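Local coordinates for protein methoxy mycolic acid synthase 2 (Mycobacterium tuberculosis, PDB 1TPY) that catalyses the conversion of a double bond in mycolic acids to a cis-cyclopropane ring, taking the methylene carbon from S-adenosyl-L-methionine, at residues L25-D28 with P29-Y33; E41-L45 with E46-I50; A101-Q104 with K105-E109; G268-K271 with L272-G276; T170-T173 with R174-V178. All blocks are in the same frame, centred on the assembly; numbering follows the deposited sequence.

Interaction 1 (L25-D28 with P29-Y33). With SAH (S-adenosyl-L-homocysteine), chain C; 16A (cetyl-trimethyl-ammonium), chain D.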
# COMPACT_ATOMS: atom_id res chain seq x y z
N LEU A 25 -4.80 10.30 13.71
CA LEU A 25 -4.47 10.00 15.10
C LEU A 25 -3.30 9.04 15.25
O LEU A 25 -2.58 9.10 16.25
CB LEU A 25 -5.68 9.39 15.82
CG LEU A 25 -6.95 10.22 15.97
CD1 LEU A 25 -7.99 9.40 16.72
CD2 LEU A 25 -6.65 11.52 16.72
N PHE A 26 -3.09 8.15 14.28
CA PHE A 26 -1.99 7.21 14.41
C PHE A 26 -0.99 7.12 13.26
O PHE A 26 0.12 6.62 13.45
CB PHE A 26 -2.54 5.81 14.75
CG PHE A 26 -3.32 5.16 13.64
CD1 PHE A 26 -2.66 4.44 12.65
CD2 PHE A 26 -4.71 5.23 13.61
CE1 PHE A 26 -3.37 3.79 11.65
CE2 PHE A 26 -5.44 4.59 12.61
CZ PHE A 26 -4.77 3.87 11.63
N LEU A 27 -1.35 7.61 12.08
CA LEU A 27 -0.41 7.57 10.97
C LEU A 27 0.63 8.66 11.19
O LEU A 27 0.41 9.57 11.99
CB LEU A 27 -1.12 7.80 9.64
CG LEU A 27 -2.15 6.75 9.21
CD1 LEU A 27 -2.77 7.15 7.87
CD2 LEU A 27 -1.48 5.39 9.11
N ASP A 28 1.76 8.57 10.50
CA ASP A 28 2.77 9.61 10.64
C ASP A 28 2.19 10.83 9.93
O ASP A 28 1.17 10.73 9.25
CB ASP A 28 4.08 9.19 9.98
CG ASP A 28 4.03 9.29 8.47
OD1 ASP A 28 3.50 8.36 7.82
OD2 ASP A 28 4.49 10.32 7.94
N PRO A 29 2.82 12.01 10.09
CA PRO A 29 2.31 13.23 9.45
C PRO A 29 1.99 13.17 7.96
O PRO A 29 1.07 13.85 7.50
CB PRO A 29 3.39 14.26 9.79
CG PRO A 29 3.86 13.80 11.15
CD PRO A 29 3.98 12.31 10.95
N THR A 30 2.74 12.38 7.19
CA THR A 30 2.51 12.28 5.75
C THR A 30 1.32 11.38 5.44
O THR A 30 0.94 11.22 4.28
CB THR A 30 3.71 11.65 5.01
OG1 THR A 30 3.77 10.25 5.30
CG2 THR A 30 5.01 12.31 5.44
N GLN A 31 0.74 10.79 6.47
CA GLN A 31 -0.41 9.91 6.31
C GLN A 31 -0.10 8.72 5.40
O GLN A 31 -0.96 8.23 4.67
CB GLN A 31 -1.61 10.69 5.75
CG GLN A 31 -1.93 11.99 6.49
CD GLN A 31 -2.13 11.78 7.98
OE1 GLN A 31 -2.93 10.94 8.40
NE2 GLN A 31 -1.41 12.56 8.79
N THR A 32 1.15 8.27 5.42
CA THR A 32 1.54 7.11 4.63
C THR A 32 0.91 5.95 5.40
O THR A 32 0.93 5.92 6.62
CB THR A 32 3.07 6.94 4.57
OG1 THR A 32 3.64 8.07 3.89
CG2 THR A 32 3.43 5.68 3.82
N TYR A 33 0.33 5.01 4.67
CA TYR A 33 -0.36 3.90 5.30
C TYR A 33 0.13 2.60 4.69
O TYR A 33 -0.59 1.93 3.95
CB TYR A 33 -1.86 4.08 5.07
CG TYR A 33 -2.77 3.30 6.00
CD1 TYR A 33 -4.15 3.35 5.83
CD2 TYR A 33 -2.26 2.52 7.03
CE1 TYR A 33 -5.01 2.65 6.66
CE2 TYR A 33 -3.11 1.81 7.88
CZ TYR A 33 -4.49 1.88 7.68
OH TYR A 33 -5.36 1.20 8.50
N SAH C . -0.09 3.75 -1.47
CA SAH C . -0.50 4.49 -0.27
CB SAH C . -1.88 4.02 0.25
CG SAH C . -2.06 2.54 0.58
SD SAH C . -3.72 2.14 1.20
C SAH C . 0.55 4.34 0.84
O SAH C . 1.47 3.53 0.68
OXT SAH C . 0.42 5.03 1.87
C5' SAH C . -4.42 1.20 -0.19
C4' SAH C . -4.69 2.12 -1.39
O4' SAH C . -4.91 1.39 -2.62
C3' SAH C . -5.91 3.02 -1.20
O3' SAH C . -5.59 4.34 -1.68
C2' SAH C . -6.96 2.36 -2.04
O2' SAH C . -8.00 3.29 -2.42
C1' SAH C . -6.15 1.86 -3.19
N9 SAH C . -6.81 0.77 -4.02
C8 SAH C . -7.35 -0.43 -3.67
N7 SAH C . -7.84 -1.14 -4.64
C5 SAH C . -7.59 -0.34 -5.75
C6 SAH C . -7.86 -0.48 -7.14
N6 SAH C . -8.46 -1.55 -7.65
N1 SAH C . -7.47 0.54 -7.98
C2 SAH C . -6.86 1.63 -7.47
N3 SAH C . -6.56 1.88 -6.19
C4 SAH C . -6.96 0.84 -5.38
C1 16A D . -1.12 -3.12 8.22
C2 16A D . -2.04 -4.13 7.55
C3 16A D . -1.51 -5.56 7.77
C4 16A D . -2.36 -6.67 7.17
C5 16A D . -1.70 -8.03 7.47
C6 16A D . -2.44 -9.26 6.92
C7 16A D . -3.85 -9.59 7.46
C8 16A D . -4.76 -10.50 6.61
C9 16A D . -4.94 -10.13 5.12
C10 16A D . -5.63 -8.78 4.82
C11 16A D . -5.40 -8.20 3.40
C12 16A D . -5.71 -6.70 3.25
C13 16A D . -4.43 -5.85 3.27
C14 16A D . -4.76 -4.36 3.21
C15 16A D . -3.45 -3.60 3.51
C16 16A D . -3.79 -2.10 3.61
N1 16A D . -2.82 -0.96 3.93
C17 16A D . -3.13 0.34 4.09
C18 16A D . -2.02 -1.27 5.17
C19 16A D . -1.79 -0.88 2.82
O HOH W 1 -0.86 11.92 11.69
O HOH W 2 2.59 6.13 8.73
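Asp28 OD2 is gripped by two donors of Thr30. The hydroxyl OG1 gives it a bond of 2.7 Å on its syn lone pair, and the backbone N of Thr30 comes down on OD2 from above the carboxylate plane at 2.8 Å, with an N-H...O angle of 156°. The first torsion of Asp28, chi1 76°, sets CG between its own N and carbonyl carbon, which turns the carboxylate forward over the chain that follows. The other oxygen, OD1, takes a weak bond from Thr32 N and a proton from a water that also accepts from Asp28 N and donates to Thr32 O, so the carboxylate is fixed at both oxygens. Together these bonds brace a type I beta turn running from Asp28 to Gln31 and closed by Gln31 N on Asp28 O at 2.8 Å; the side-chain oxygen OD2 taking Thr30 N makes it an Asx turn as well. Gln31, bent at chi2, curls back so that NE2 bonds to Pro29 O. Beyond the turn the chain enters the cofactor site. Tyr33 N donates almost straight (176°) to the carboxylate oxygen OXT of S-adenosyl-L-homocysteine, 2.8 Å away, while the Tyr33 ring has methyl C17 of the cetyl-trimethyl-ammonium head group over the centre of one face, 3.5 Å above the plane. Leu27 CD2 packs obliquely against the same ring, 3.6 Å from Tyr33 CD2, and the Phe26 ring edge, at CZ, comes 4.2 Å from Tyr33 OH. That hydroxyl is itself hydrogen-bonded to Tyr265 and His15.

Interaction 2 (E41-L45 with E46-I50); sequences EDMTL and EEAQI
Two first torsions bring Thr44 and Glu47 together. In Thr44, chi1 of 66° puts OG1 between the backbone N and the carbonyl carbon, facing the start of the helix; in Glu47, chi1 of -58° sets CG opposite the carbonyl carbon and sends the side chain back toward the residues before the helix. The outcome is a capping box. Glu47 N donates to Thr44 OG1 at 3.2 Å, and in return Thr44 N donates to Glu47 OE1 at 3.1 Å, meeting this oxygen on its anti side, somewhat out of the carboxylate plane, in a nearly straight bond (171°). Thr44 is the N-cap. The two side chains pass at a slant, with Thr44 OG1 3.1 Å from Glu47 CG. Glu47 OE1 also receives a proton from a water that bridges to Asp42 O, and a second water accepts from Glu46 N, another amide of the first turn. Met43, just before the N-cap, places CG 3.4 Å from Glu47 CB, and its SD lies 4.1 Å from Ala48 CB. Regular helical bonding then takes over, with Ala48 N on Thr44 O and Gln49 N on Leu45 O. Leu45 and Gln49 run alongside each other; the amide of Gln49 is held by Lys52 and by Ser34 O. This face of helix 45-57 rests on helix 229-245, where Leu45 packs on Leu238 and Trp239, while Glu46 and Gln49 touch the 28-32 loop.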
# COMPACT_ATOMS: atom_id res chain seq x y z
N GLU A 41 18.39 2.85 13.10
CA GLU A 41 17.70 2.34 14.28
C GLU A 41 16.79 3.35 14.99
O GLU A 41 15.66 3.03 15.35
CB GLU A 41 18.72 1.78 15.27
CG GLU A 41 18.10 1.09 16.48
CD GLU A 41 17.31 -0.16 16.12
OE1 GLU A 41 16.42 -0.07 15.25
OE2 GLU A 41 17.59 -1.22 16.70
N ASP A 42 17.28 4.57 15.19
CA ASP A 42 16.51 5.61 15.88
C ASP A 42 15.68 6.52 14.97
O ASP A 42 15.26 7.61 15.38
CB ASP A 42 17.45 6.47 16.73
CG ASP A 42 18.51 7.15 15.90
OD1 ASP A 42 19.29 7.95 16.46
OD2 ASP A 42 18.58 6.88 14.68
N MET A 43 15.44 6.08 13.74
CA MET A 43 14.67 6.85 12.77
C MET A 43 13.22 6.96 13.27
O MET A 43 12.70 6.01 13.85
CB MET A 43 14.71 6.12 11.43
CG MET A 43 14.63 6.99 10.20
SD MET A 43 14.76 5.97 8.71
CE MET A 43 16.27 6.62 7.97
N THR A 44 12.58 8.11 13.07
CA THR A 44 11.19 8.27 13.51
C THR A 44 10.32 7.62 12.45
O THR A 44 10.80 7.31 11.36
CB THR A 44 10.76 9.75 13.63
OG1 THR A 44 10.75 10.34 12.32
CG2 THR A 44 11.71 10.53 14.55
N LEU A 45 9.04 7.42 12.76
CA LEU A 45 8.13 6.80 11.80
C LEU A 45 8.06 7.60 10.50
O LEU A 45 8.07 7.02 9.41
CB LEU A 45 6.72 6.66 12.38
CG LEU A 45 5.71 5.95 11.47
CD1 LEU A 45 6.21 4.54 11.13
CD2 LEU A 45 4.35 5.89 12.16
N GLU A 46 8.01 8.92 10.60
CA GLU A 46 7.93 9.74 9.39
C GLU A 46 9.19 9.62 8.55
O GLU A 46 9.12 9.53 7.32
CB GLU A 46 7.68 11.22 9.73
CG GLU A 46 7.55 12.10 8.49
CD GLU A 46 7.11 13.52 8.79
OE1 GLU A 46 6.93 14.29 7.82
OE2 GLU A 46 6.95 13.87 9.98
N GLU A 47 10.35 9.60 9.20
CA GLU A 47 11.59 9.47 8.46
C GLU A 47 11.67 8.11 7.80
O GLU A 47 12.19 7.98 6.70
CB GLU A 47 12.79 9.68 9.38
CG GLU A 47 12.77 11.02 10.08
CD GLU A 47 13.98 11.24 10.95
OE1 GLU A 47 14.32 10.31 11.72
OE2 GLU A 47 14.58 12.33 10.88
N ALA A 48 11.13 7.09 8.47
CA ALA A 48 11.15 5.73 7.92
C ALA A 48 10.15 5.60 6.77
O ALA A 48 10.38 4.83 5.84
CB ALA A 48 10.83 4.71 9.01
N GLN A 49 9.05 6.34 6.83
CA GLN A 49 8.06 6.28 5.76
C GLN A 49 8.64 6.94 4.51
O GLN A 49 8.49 6.44 3.41
CB GLN A 49 6.76 6.96 6.18
CG GLN A 49 5.98 6.17 7.22
CD GLN A 49 5.46 4.83 6.69
OE1 GLN A 49 5.93 4.32 5.67
NE2 GLN A 49 4.49 4.26 7.39
N ILE A 50 9.31 8.07 4.71
CA ILE A 50 9.94 8.78 3.60
C ILE A 50 11.02 7.87 3.01
O ILE A 50 11.22 7.83 1.79
CB ILE A 50 10.60 10.09 4.07
CG1 ILE A 50 9.53 11.06 4.57
CG2 ILE A 50 11.41 10.71 2.94
CD1 ILE A 50 8.53 11.47 3.51
O HOH W 3 15.77 9.84 14.03
O HOH W 4 7.43 10.47 13.05

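Interaction 3 (A101-Q104 with K105-E109)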
# COMPACT_ATOMS: atom_id res chain seq x y z
N ALA A 101 -10.12 13.73 -2.32
CA ALA A 101 -10.29 15.12 -1.91
C ALA A 101 -9.01 15.66 -1.28
O ALA A 101 -8.56 16.76 -1.59
CB ALA A 101 -11.45 15.23 -0.92
N HIS A 102 -8.42 14.87 -0.38
CA HIS A 102 -7.19 15.26 0.30
C HIS A 102 -6.01 15.42 -0.66
O HIS A 102 -5.30 16.43 -0.61
CB HIS A 102 -6.86 14.22 1.38
CG HIS A 102 -5.58 14.49 2.11
ND1 HIS A 102 -4.35 14.15 1.60
CD2 HIS A 102 -5.34 15.06 3.32
CE1 HIS A 102 -3.41 14.49 2.46
NE2 HIS A 102 -3.98 15.04 3.51
N VAL A 103 -5.79 14.44 -1.52
CA VAL A 103 -4.69 14.52 -2.48
C VAL A 103 -4.86 15.75 -3.37
O VAL A 103 -3.91 16.47 -3.63
CB VAL A 103 -4.61 13.24 -3.36
CG1 VAL A 103 -3.61 13.44 -4.47
CG2 VAL A 103 -4.18 12.03 -2.50
N GLN A 104 -6.09 15.98 -3.83
CA GLN A 104 -6.37 17.12 -4.69
C GLN A 104 -5.98 18.41 -3.97
O GLN A 104 -5.20 19.21 -4.48
CB GLN A 104 -7.87 17.15 -5.04
CG GLN A 104 -8.29 18.32 -5.92
CD GLN A 104 -7.60 18.31 -7.27
OE1 GLN A 104 -6.87 19.23 -7.62
NE2 GLN A 104 -7.83 17.25 -8.04
N LYS A 105 -6.53 18.58 -2.78
CA LYS A 105 -6.25 19.75 -1.96
C LYS A 105 -4.74 19.95 -1.78
O LYS A 105 -4.22 21.05 -2.01
CB LYS A 105 -6.95 19.57 -0.61
CG LYS A 105 -6.68 20.61 0.45
CD LYS A 105 -7.45 20.28 1.72
CE LYS A 105 -6.90 21.00 2.95
NZ LYS A 105 -6.91 22.48 2.80
N SER A 106 -4.03 18.89 -1.38
CA SER A 106 -2.58 18.99 -1.19
C SER A 106 -1.87 19.38 -2.49
O SER A 106 -0.85 20.08 -2.47
CB SER A 106 -2.02 17.66 -0.68
OG SER A 106 -1.79 16.76 -1.75
N PHE A 107 -2.39 18.91 -3.61
CA PHE A 107 -1.80 19.23 -4.90
C PHE A 107 -1.95 20.72 -5.19
O PHE A 107 -1.01 21.38 -5.65
CB PHE A 107 -2.46 18.40 -6.01
CG PHE A 107 -1.85 17.04 -6.20
CD1 PHE A 107 -2.53 16.05 -6.90
CD2 PHE A 107 -0.59 16.75 -5.69
CE1 PHE A 107 -1.96 14.78 -7.10
CE2 PHE A 107 -0.01 15.49 -5.88
CZ PHE A 107 -0.70 14.51 -6.59
N ASP A 108 -3.13 21.25 -4.90
CA ASP A 108 -3.42 22.66 -5.11
C ASP A 108 -2.49 23.56 -4.30
O ASP A 108 -2.06 24.62 -4.77
CB ASP A 108 -4.87 22.95 -4.73
CG ASP A 108 -5.86 22.33 -5.70
OD1 ASP A 108 -7.06 22.21 -5.34
OD2 ASP A 108 -5.45 21.97 -6.82
N GLU A 109 -2.19 23.13 -3.08
CA GLU A 109 -1.32 23.89 -2.19
C GLU A 109 0.16 23.79 -2.55
O GLU A 109 0.99 24.44 -1.93
CB GLU A 109 -1.52 23.41 -0.75
CG GLU A 109 -2.86 23.79 -0.14
CD GLU A 109 -3.01 23.30 1.30
OE1 GLU A 109 -3.17 22.07 1.50
OE2 GLU A 109 -2.97 24.13 2.23
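Val103 and Phe107, one turn apart, project together from one flank of helix 97-108. Following Phe107 outward, CB sits 3.2 Å from Gln104 O and CG is 3.3 Å from Val103 O, so the root of the side chain is pressed against the preceding turn of backbone. Farther along, CD1 comes within 3.7 Å of Val103 CG1, and CE1 makes the nearest approach to that methyl, 3.4 Å. CZ, at the tip, is still under CG1. The methyl therefore stands over one ring face in a CH-pi contact, 3.8 Å from the centroid and 29° off the normal. Its position follows from the valine torsion: CG1 lies opposite the backbone N (chi1 171°), extending forward along the helix. The carbonyl of Val103 is doubly engaged. Besides the helical bond from Phe107 N, it accepts from Ser106 OG at 2.8 Å, and both donors reach Val103 O from the same face of its plane. The hydroxyl has a further, weak partner in Arg80. Plain helical bonds, such as Ser106 N to His102 O, complete the turn. On the opposite flank Lys105 NZ and Glu109 OE1 form a long salt bridge of 4.0 Å near the helix end. Val103 and Phe107 face inward, onto Met79 of helix 77-86, and Val103 also touches Val118 of strand 116-120. Such an apolar face on the helix of a beta-alpha-beta unit, here strand 89-94, helix 97-108 and strand 116-120, belongs to the Rossmann-like fold of S-adenosylmethionine-dependent methyltransferases.

Interaction 4 (G268-K271 with L272-G276); sequences GCAK and LFRVG. With 16A (cetyl-trimethyl-ammonium), chain D.
The pocket that holds cetyl-trimethyl-ammonium is lined here by Cys269 and Phe273, one turn apart on helix 256-275; Cys269 is probably an active-site residue, as in related enzymes. Its sulfur lies against the ligand's alkyl chain, with SG 3.6 Å from C3. The Phe273 ring comes to the same chain obliquely, CE1 being 4.0 Å from ligand C5. The ring's edge is turned back to the preceding turn, where Phe273 CD1 sits 3.2 Å from Cys269 O, the acceptor for Phe273 N. Regular i to i+4 bonding includes Val275 N on Lys271 O at 2.7 Å and runs on to Gly276 N on Leu272 O, although Gly276, with positive phi (114°), has already left helical backbone angles. The other side of the helix carries the charged residues. Arg274 is bent at chi3 (-59°), which folds its guanidinium back so that Ala270 O lies over the centre of one face, 3.9 Å from the plane. Its NH1 meanwhile is 3.8 Å from Ala270 CB and forms a salt bridge with Asp237 of helix 229-245. Lys271 runs extended beside Val275, its CG 3.7 Å from Val275 CG2, and its ammonium makes a cation-pi contact with Trp187. Leu272 is buried against helix 186-199, on Leu188 and Phe191.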
# COMPACT_ATOMS: atom_id res chain seq x y z
N GLY A 268 -2.78 -7.03 16.35
CA GLY A 268 -2.87 -8.38 15.82
C GLY A 268 -1.92 -8.58 14.65
O GLY A 268 -1.17 -9.56 14.60
N CYS A 269 -1.94 -7.64 13.70
CA CYS A 269 -1.08 -7.73 12.53
C CYS A 269 0.39 -7.66 12.92
O CYS A 269 1.23 -8.32 12.30
CB CYS A 269 -1.41 -6.62 11.54
SG CYS A 269 -3.05 -6.80 10.79
N ALA A 270 0.71 -6.86 13.93
CA ALA A 270 2.08 -6.75 14.40
C ALA A 270 2.59 -8.13 14.80
O ALA A 270 3.76 -8.46 14.61
CB ALA A 270 2.17 -5.78 15.58
N LYS A 271 1.70 -8.95 15.37
CA LYS A 271 2.09 -10.30 15.78
C LYS A 271 2.32 -11.16 14.53
O LYS A 271 3.28 -11.93 14.47
CB LYS A 271 1.00 -10.93 16.66
CG LYS A 271 1.30 -12.38 17.04
CD LYS A 271 0.23 -12.98 17.94
CE LYS A 271 0.48 -14.46 18.16
NZ LYS A 271 -0.39 -15.04 19.24
N LEU A 272 1.45 -11.02 13.54
CA LEU A 272 1.60 -11.78 12.31
C LEU A 272 2.99 -11.61 11.71
O LEU A 272 3.65 -12.61 11.37
CB LEU A 272 0.53 -11.37 11.29
CG LEU A 272 -0.91 -11.71 11.69
CD1 LEU A 272 -1.84 -11.38 10.54
CD2 LEU A 272 -1.01 -13.20 12.05
N PHE A 273 3.46 -10.38 11.58
CA PHE A 273 4.79 -10.13 11.01
C PHE A 273 5.89 -10.54 11.97
O PHE A 273 6.93 -11.05 11.56
CB PHE A 273 4.97 -8.66 10.62
CG PHE A 273 4.12 -8.22 9.47
CD1 PHE A 273 2.86 -7.67 9.68
CD2 PHE A 273 4.56 -8.39 8.16
CE1 PHE A 273 2.05 -7.31 8.61
CE2 PHE A 273 3.76 -8.04 7.09
CZ PHE A 273 2.50 -7.49 7.31
N ARG A 274 5.67 -10.30 13.26
CA ARG A 274 6.66 -10.63 14.27
C ARG A 274 6.91 -12.14 14.28
O ARG A 274 8.05 -12.59 14.29
CB ARG A 274 6.17 -10.18 15.65
CG ARG A 274 7.23 -10.25 16.73
CD ARG A 274 6.67 -9.84 18.08
NE ARG A 274 6.16 -8.48 18.05
CZ ARG A 274 4.91 -8.14 18.34
NH1 ARG A 274 4.54 -6.87 18.29
NH2 ARG A 274 4.02 -9.07 18.68
N VAL A 275 5.82 -12.91 14.27
CA VAL A 275 5.92 -14.37 14.25
C VAL A 275 6.46 -14.81 12.90
O VAL A 275 7.28 -15.72 12.81
CB VAL A 275 4.54 -15.02 14.48
CG1 VAL A 275 4.66 -16.54 14.36
CG2 VAL A 275 3.99 -14.63 15.85
N GLY A 276 5.98 -14.17 11.84
CA GLY A 276 6.42 -14.50 10.50
C GLY A 276 5.35 -15.10 9.61
O GLY A 276 5.66 -15.61 8.53
C1 16A D . -1.12 -3.12 8.22
C2 16A D . -2.04 -4.13 7.55
C3 16A D . -1.51 -5.56 7.77
C4 16A D . -2.36 -6.67 7.17
C5 16A D . -1.70 -8.03 7.47
C6 16A D . -2.44 -9.26 6.92
C7 16A D . -3.85 -9.59 7.46
C8 16A D . -4.76 -10.50 6.61
C9 16A D . -4.94 -10.13 5.12
C10 16A D . -5.63 -8.78 4.82
C11 16A D . -5.40 -8.20 3.40
C12 16A D . -5.71 -6.70 3.25
C13 16A D . -4.43 -5.85 3.27
C14 16A D . -4.76 -4.36 3.21
C15 16A D . -3.45 -3.60 3.51
C16 16A D . -3.79 -2.10 3.61
N1 16A D . -2.82 -0.96 3.93
C17 16A D . -3.13 0.34 4.09
C18 16A D . -2.02 -1.27 5.17
C19 16A D . -1.79 -0.88 2.82

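Interaction 5 (T170-T173 with R174-V178)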
# COMPACT_ATOMS: atom_id res chain seq x y z
N THR A 170 2.70 -10.00 1.41
CA THR A 170 2.63 -11.33 0.83
C THR A 170 2.43 -12.30 1.98
O THR A 170 3.01 -12.15 3.05
CB THR A 170 3.91 -11.71 0.07
OG1 THR A 170 5.04 -11.62 0.94
CG2 THR A 170 4.13 -10.78 -1.12
N GLY A 171 1.57 -13.29 1.76
CA GLY A 171 1.34 -14.28 2.79
C GLY A 171 2.17 -15.49 2.45
O GLY A 171 2.41 -15.77 1.27
N LEU A 172 2.64 -16.20 3.46
CA LEU A 172 3.41 -17.41 3.22
C LEU A 172 2.44 -18.49 2.77
O LEU A 172 1.29 -18.49 3.18
CB LEU A 172 4.10 -17.88 4.50
CG LEU A 172 5.48 -17.33 4.87
CD1 LEU A 172 5.41 -15.83 5.12
CD2 LEU A 172 5.97 -18.07 6.11
N THR A 173 2.91 -19.41 1.94
CA THR A 173 2.07 -20.51 1.51
C THR A 173 1.98 -21.40 2.75
O THR A 173 2.70 -21.19 3.72
CB THR A 173 2.73 -21.31 0.37
OG1 THR A 173 4.00 -21.80 0.80
CG2 THR A 173 2.92 -20.42 -0.86
N ARG A 174 1.11 -22.40 2.71
CA ARG A 174 0.97 -23.30 3.85
C ARG A 174 2.29 -24.05 4.05
O ARG A 174 2.70 -24.30 5.18
CB ARG A 174 -0.16 -24.29 3.62
CG ARG A 174 -1.53 -23.65 3.43
CD ARG A 174 -2.58 -24.65 2.94
NE ARG A 174 -2.90 -25.67 3.93
CZ ARG A 174 -3.49 -25.42 5.10
NH1 ARG A 174 -3.74 -26.41 5.94
NH2 ARG A 174 -3.84 -24.18 5.41
N GLN A 175 2.96 -24.38 2.96
CA GLN A 175 4.21 -25.12 3.04
C GLN A 175 5.31 -24.25 3.64
O GLN A 175 6.12 -24.73 4.44
CB GLN A 175 4.64 -25.63 1.65
CG GLN A 175 5.92 -26.49 1.65
CD GLN A 175 5.82 -27.70 2.58
OE1 GLN A 175 6.67 -27.90 3.44
NE2 GLN A 175 4.78 -28.50 2.40
N GLN A 176 5.35 -22.98 3.28
CA GLN A 176 6.37 -22.09 3.82
C GLN A 176 6.18 -21.97 5.33
O GLN A 176 7.15 -21.96 6.08
CB GLN A 176 6.30 -20.71 3.15
CG GLN A 176 6.64 -20.76 1.66
CD GLN A 176 6.52 -19.40 0.97
OE1 GLN A 176 5.59 -18.64 1.23
NE2 GLN A 176 7.47 -19.10 0.09
N MET A 177 4.93 -21.90 5.77
CA MET A 177 4.65 -21.82 7.20
C MET A 177 5.19 -23.08 7.88
O MET A 177 5.82 -23.01 8.93
CB MET A 177 3.14 -21.71 7.46
CG MET A 177 2.58 -20.32 7.20
SD MET A 177 0.85 -20.19 7.71
CE MET A 177 0.03 -20.01 6.12
N VAL A 178 4.94 -24.23 7.26
CA VAL A 178 5.42 -25.49 7.83
C VAL A 178 6.95 -25.45 7.88
O VAL A 178 7.55 -25.81 8.89
CB VAL A 178 4.95 -26.70 6.99
CG1 VAL A 178 5.62 -27.97 7.48
CG2 VAL A 178 3.44 -26.85 7.09
O HOH W 5 4.64 -16.38 -0.15
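A glutamine, Gln176, takes the place of the more familiar glutamate in a capping box with Thr173. Its side-chain oxygen OE1 accepts from Thr173 N at 2.9 Å, and Gln176 N donates to Thr173 OG1 at 3.1 Å. Thr173, the N-cap, has OG1 between its own N and carbonyl carbon (chi1 58°), aimed at the first turn, while Gln176 reaches back stretched out (chi2 178°) and passes close by, CG lying 3.0 Å from Thr173 OG1. The donor Thr173 N is tilted 26° from the plane of the accepting amide carbonyl. OE1 also takes a proton from a water at 2.8 Å that bridges to Gly171 O, tying the strand end to the cap. Leu172 lies slantwise across Gln176 and is further packed on Met177, its CB 3.9 Å from Met177 CG. The bent end of Met177 brings CE to 3.5 Å from Leu172 O. Met177 N on Thr173 O begins the regular helical bonding. The contact lies at the surface, where strand 163-171 leads through Leu172 and Thr173 into helix 174-179; Thr170 is paired with Asp279 of the neighbouring antiparallel strand 278-286, and Thr173 touches Glu209 of helix 208-218.

In the fold
All five contacts are local and follow one another along the chain, none nesting or crossing. Interaction 1 shapes the loop after helix 20-24, and interaction 2 starts helix 45-57 at the end of that same loop; the two touch, Asp28 packing on Gln49. Interaction 3 lies in helix 97-108 of the Rossmann-like part, about 40 Å between centres from interaction 5, which turns strand 163-171 into helix 174-179. Interaction 4 closes helix 256-275 just before strand 278-286 and meets interaction 5 where Gly276 O contacts Leu172 CD1. Interactions 1 and 4 both reach the cetyl-trimethyl-ammonium, one at its head group and the other along its tail.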